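Local coordinates for 361aa long hypothetical D-aminopeptidase (Pyrococcus horikoshii, PDB 2DRH) that probably acts as an aminopeptidase of the S58 (DmpA) family, removing residues from the amino end of peptides, at the interface of chains A and B. Residues are numbered along the deposited sequence; one frame, centred on the assembly and turned at random. Chains: chain A/B, 361aa long hypothetical D-aminopeptidase.

Contact 1: the interface of chains A and B. Residues chain A 264, 268, 313, 316; chain B 267, 270-272.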
loop_
_atom_site.group_PDB
_atom_site.type_symbol
_atom_site.label_atom_id
_atom_site.label_comp_id
_atom_site.label_asym_id
_atom_site.label_seq_id
_atom_site.Cartn_x
_atom_site.Cartn_y
_atom_site.Cartn_z
ATOM N N VAL A 264 -9.230 -4.581 15.413
ATOM C CA VAL A 264 -10.590 -4.832 15.855
ATOM C C VAL A 264 -10.608 -4.822 17.388
ATOM O O VAL A 264 -11.503 -4.240 18.004
ATOM C CB VAL A 264 -11.111 -6.187 15.334
ATOM C CG1 VAL A 264 -12.523 -6.431 15.853
ATOM C CG2 VAL A 264 -11.112 -6.191 13.812
ATOM N N ARG A 268 -12.450 -1.963 20.029
ATOM C CA ARG A 268 -13.398 -2.436 21.020
ATOM C C ARG A 268 -13.128 -1.961 22.450
ATOM O O ARG A 268 -14.024 -1.994 23.279
ATOM C CB ARG A 268 -13.493 -3.970 20.956
ATOM C CG ARG A 268 -14.242 -4.468 19.713
ATOM C CD ARG A 268 -14.265 -5.997 19.592
ATOM N NE ARG A 268 -15.056 -6.646 20.637
ATOM C CZ ARG A 268 -16.375 -6.820 20.595
ATOM N NH1 ARG A 268 -17.077 -6.396 19.551
ATOM N NH2 ARG A 268 -16.995 -7.431 21.599
ATOM N N LYS A 313 -10.441 -13.809 14.608
ATOM C CA LYS A 313 -11.214 -13.508 15.809
ATOM C C LYS A 313 -10.348 -13.607 17.063
ATOM O O LYS A 313 -10.382 -12.720 17.920
ATOM C CB LYS A 313 -12.413 -14.454 15.927
ATOM C CG LYS A 313 -13.069 -14.441 17.305
ATOM C CD LYS A 313 -14.321 -15.291 17.346
ATOM C CE LYS A 313 -15.419 -14.662 16.513
ATOM N NZ LYS A 313 -15.697 -13.285 16.991
ATOM N N ALA A 316 -8.173 -10.526 17.479
ATOM C CA ALA A 316 -8.919 -9.395 18.016
ATOM C C ALA A 316 -9.155 -9.602 19.506
ATOM O O ALA A 316 -9.045 -8.666 20.299
ATOM C CB ALA A 316 -10.259 -9.245 17.282
ATOM N N ALA B 267 -16.018 -2.713 13.914
ATOM C CA ALA B 267 -15.530 -3.567 14.984
ATOM C C ALA B 267 -16.378 -3.471 16.244
ATOM O O ALA B 267 -16.645 -4.491 16.887
ATOM C CB ALA B 267 -14.083 -3.201 15.307
ATOM N N GLY B 270 -19.294 -5.614 16.362
ATOM C CA GLY B 270 -18.983 -7.032 16.312
ATOM C C GLY B 270 -18.532 -7.496 14.938
ATOM O O GLY B 270 -18.769 -8.651 14.557
ATOM N N GLY B 271 -17.893 -6.593 14.191
ATOM C CA GLY B 271 -17.394 -6.926 12.870
ATOM C C GLY B 271 -15.960 -7.398 13.000
ATOM O O GLY B 271 -15.087 -6.629 13.405
ATOM N N TYR B 272 -15.715 -8.661 12.647
ATOM C CA TYR B 272 -14.390 -9.254 12.756
ATOM C C TYR B 272 -13.633 -9.439 11.455
ATOM O O TYR B 272 -12.495 -9.901 11.468
ATOM C CB TYR B 272 -14.498 -10.595 13.481
ATOM C CG TYR B 272 -14.858 -10.424 14.932
ATOM C CD1 TYR B 272 -13.931 -9.922 15.835
ATOM C CD2 TYR B 272 -16.138 -10.704 15.388
ATOM C CE1 TYR B 272 -14.270 -9.695 17.162
ATOM C CE2 TYR B 272 -16.491 -10.482 16.712
ATOM C CZ TYR B 272 -15.550 -9.974 17.592
ATOM O OH TYR B 272 -15.889 -9.729 18.899
#

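Contact 2: the interface of chains A and B. Residues chain A 257, 261, 305-306, 309, 312; chain B 75, 274-275.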
loop_
_atom_site.group_PDB
_atom_site.type_symbol
_atom_site.label_atom_id
_atom_site.label_comp_id
_atom_site.label_asym_id
_atom_site.label_seq_id
_atom_site.Cartn_x
_atom_site.Cartn_y
_atom_site.Cartn_z
ATOM N N ARG A 257 -2.663 -9.890 7.001
ATOM C CA ARG A 257 -4.097 -9.926 7.274
ATOM C C ARG A 257 -4.309 -10.030 8.783
ATOM O O ARG A 257 -5.127 -9.311 9.358
ATOM C CB ARG A 257 -4.759 -11.119 6.566
ATOM C CG ARG A 257 -4.531 -11.177 5.055
ATOM C CD ARG A 257 -5.309 -12.328 4.417
ATOM N NE ARG A 257 -6.735 -12.028 4.262
ATOM C CZ ARG A 257 -7.686 -12.948 4.106
ATOM N NH1 ARG A 257 -7.367 -14.238 4.091
ATOM N NH2 ARG A 257 -8.956 -12.580 3.950
ATOM N N ARG A 261 -6.267 -7.489 11.978
ATOM C CA ARG A 261 -7.313 -7.911 12.892
ATOM C C ARG A 261 -7.075 -7.425 14.311
ATOM O O ARG A 261 -8.000 -7.370 15.131
ATOM C CB ARG A 261 -7.448 -9.441 12.844
ATOM C CG ARG A 261 -7.823 -9.960 11.459
ATOM C CD ARG A 261 -9.077 -9.249 10.935
ATOM N NE ARG A 261 -9.543 -9.763 9.649
ATOM C CZ ARG A 261 -8.966 -9.519 8.481
ATOM N NH1 ARG A 261 -7.884 -8.759 8.410
ATOM N NH2 ARG A 261 -9.480 -10.029 7.376
ATOM N N ASP A 305 -6.645 -19.824 3.227
ATOM C CA ASP A 305 -7.373 -18.666 3.736
ATOM C C ASP A 305 -8.812 -18.933 4.149
ATOM O O ASP A 305 -9.332 -18.290 5.052
ATOM C CB ASP A 305 -7.330 -17.534 2.706
ATOM C CG ASP A 305 -5.962 -16.906 2.611
ATOM O OD1 ASP A 305 -5.545 -16.255 3.587
ATOM O OD2 ASP A 305 -5.292 -17.072 1.571
ATOM N N SER A 306 -9.451 -19.898 3.502
ATOM C CA SER A 306 -10.842 -20.219 3.808
ATOM C C SER A 306 -11.059 -20.781 5.215
ATOM O O SER A 306 -12.195 -20.832 5.693
ATOM C CB SER A 306 -11.385 -21.223 2.788
ATOM O OG SER A 306 -10.771 -22.489 2.961
ATOM N N SER A 309 -10.499 -17.773 9.650
ATOM C CA SER A 309 -11.287 -16.745 10.329
ATOM C C SER A 309 -11.174 -16.858 11.852
ATOM O O SER A 309 -11.168 -15.841 12.560
ATOM C CB SER A 309 -12.748 -16.806 9.878
ATOM O OG SER A 309 -12.855 -16.443 8.510
ATOM N N PHE A 312 -8.442 -14.855 12.999
ATOM C CA PHE A 312 -8.720 -13.416 12.935
ATOM C C PHE A 312 -9.466 -13.000 14.204
ATOM O O PHE A 312 -9.170 -11.966 14.805
ATOM C CB PHE A 312 -9.592 -13.068 11.723
ATOM C CG PHE A 312 -8.886 -13.169 10.396
ATOM C CD1 PHE A 312 -7.519 -13.402 10.319
ATOM C CD2 PHE A 312 -9.603 -13.001 9.211
ATOM C CE1 PHE A 312 -6.875 -13.464 9.082
ATOM C CE2 PHE A 312 -8.971 -13.061 7.977
ATOM C CZ PHE A 312 -7.605 -13.292 7.913
ATOM N N ASN B 75 -10.751 -5.858 4.416
ATOM C CA ASN B 75 -10.558 -7.215 3.907
ATOM C C ASN B 75 -11.002 -7.247 2.463
ATOM O O ASN B 75 -12.169 -7.012 2.161
ATOM C CB ASN B 75 -11.341 -8.258 4.694
ATOM C CG ASN B 75 -11.014 -9.685 4.240
ATOM O OD1 ASN B 75 -9.844 -10.060 4.154
ATOM N ND2 ASN B 75 -12.044 -10.479 3.954
ATOM N N TYR B 274 -14.084 -11.569 8.801
ATOM C CA TYR B 274 -13.741 -12.958 8.537
ATOM C C TYR B 274 -13.188 -13.039 7.125
ATOM O O TYR B 274 -13.381 -12.127 6.325
ATOM C CB TYR B 274 -14.973 -13.851 8.687
ATOM C CG TYR B 274 -15.495 -13.906 10.109
ATOM C CD1 TYR B 274 -14.634 -14.162 11.178
ATOM C CD2 TYR B 274 -16.848 -13.729 10.385
ATOM C CE1 TYR B 274 -15.111 -14.242 12.490
ATOM C CE2 TYR B 274 -17.335 -13.809 11.690
ATOM C CZ TYR B 274 -16.462 -14.065 12.734
ATOM O OH TYR B 274 -16.940 -14.145 14.022
ATOM N N ASN B 275 -12.504 -14.134 6.820
ATOM C CA ASN B 275 -11.888 -14.313 5.514
ATOM C C ASN B 275 -12.747 -13.977 4.309
ATOM O O ASN B 275 -12.258 -13.381 3.352
ATOM C CB ASN B 275 -11.399 -15.744 5.339
ATOM C CG ASN B 275 -10.766 -15.966 3.994
ATOM O OD1 ASN B 275 -9.649 -15.508 3.736
ATOM N ND2 ASN B 275 -11.479 -16.652 3.114
#

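Contact 1: the interface of chains A and B
A:Val264 and B:Ala267 meet at the apolar centre of this patch of a two-fold symmetric interface between two copies of a peptidase S58 (DmpA) family protein. Both belong to helix 252-268 of their chain. The CG1 methyl of A:Val264 lies 3.6 Å from B:Ala267 CB. That methyl is anti to the backbone N (chi1 178°), which turns it toward chain B. It also reaches B:Tyr272, with CG1 3.8 Å from ring atom CD1, and touches the carbonyl O of B:Gly271. The ring of B:Tyr272 is wedged between helices 252-268 and 309-328 of chain A. A:Ala316 borders the same ring edge from the second helix, with its CB 4.0 Å from CD1. A:Val264 approaches from one side of the ring plane and A:Lys313 from the other. The lysine chain bends at chi3 and chi4 and brings its terminal amine nitrogen NZ over the ring face, 3.2 Å from the ring centroid of B:Tyr272. This is a cation-pi contact, but NZ is nearer to the ring carbons than is usual, so the close fit is doubtful. At the rim, A:Arg268 faces the phenol end of the tyrosine. B:Tyr272 OH sits over the centre of its guanidinium, 3.4 Å from CZ of A:Arg268, with the two planes 41° apart. The guanidinium edge points to the end of the partner helix. There A:Arg268 NH1 gives a weak hydrogen bond of 3.3 Å to the carbonyl O of B:Ala267.

Contact 2: the interface of chains A and B
The guanidinium of A:Arg257 turns its edge to the amides of B:Asn75 and B:Asn275, while the ring of A:Phe312 abuts one of its faces. This is a polar patch of the A/B interface, where arginines of helix 252-268 receive partner asparagines. A:Phe312 packs with its rim, placing CZ over the guanidinium centre. The same ring offers a face to A:Arg261, whose CZ lies toward the rim. One phenylalanine therefore backs both arginines. The amide of B:Asn75 is nearly coplanar with the A:Arg257 guanidinium, the planes being 17° apart. NH2 of A:Arg257 donates to OD1 of B:Asn75 over 2.7 Å, on a lone pair and nearly straight. A:Arg261 NH2 adds a weak bond to that oxygen at 3.2 Å. The amide of B:Asn275 is steeply turned to the guanidinium of A:Arg257, by 72°. Its OD1 still takes NH1 of A:Arg257 in the carbonyl plane at 2.6 Å. With CG anti to the backbone N (chi1 180°), B:Asn275 extends its amide to this arginine. On the arginine's own side, A:Asp305 OD1 forms a salt bridge with A:Arg257 NH1 at 2.8 Å, met from above the carboxylate plane. It probably steadies the guanidinium. A leucine in place of A:Arg257 would probably leave both asparagine oxygens without their main donor and the A:Asp305 carboxylate without its charged mate. Within chain B, B:Asn75 ND2 bonds to the carbonyl O of B:Asn275 at 3.0 Å, tying the two asparagines together. At the start of helix 309-328, A:Ser309 CB packs on B:Tyr274 CD1, and its hydroxyl OG accepts a hydrogen bond from the backbone N of B:Asn275 at 2.9 Å.

The C-alpha centres of contact 1 and contact 2 are about 11 Å apart, so they are neighbouring parts of one surface. Chain A supplies helices 252-268 and 309-328 to both. On chain B, contact 1 uses B:Ala267 of helix 252-268 and loop residues 270-272, and contact 2 continues along that loop with 274-275. The loop thus runs along the same helix pair, from an apolar centre ringed by basic groups to a hydrogen-bonded patch. Contact 2 also draws in 3-10 helix 305-307 of chain A and B:Asn75. The two-fold axis repeats both contacts. This pairing is part of the deposited tetramer, which may be the biological form.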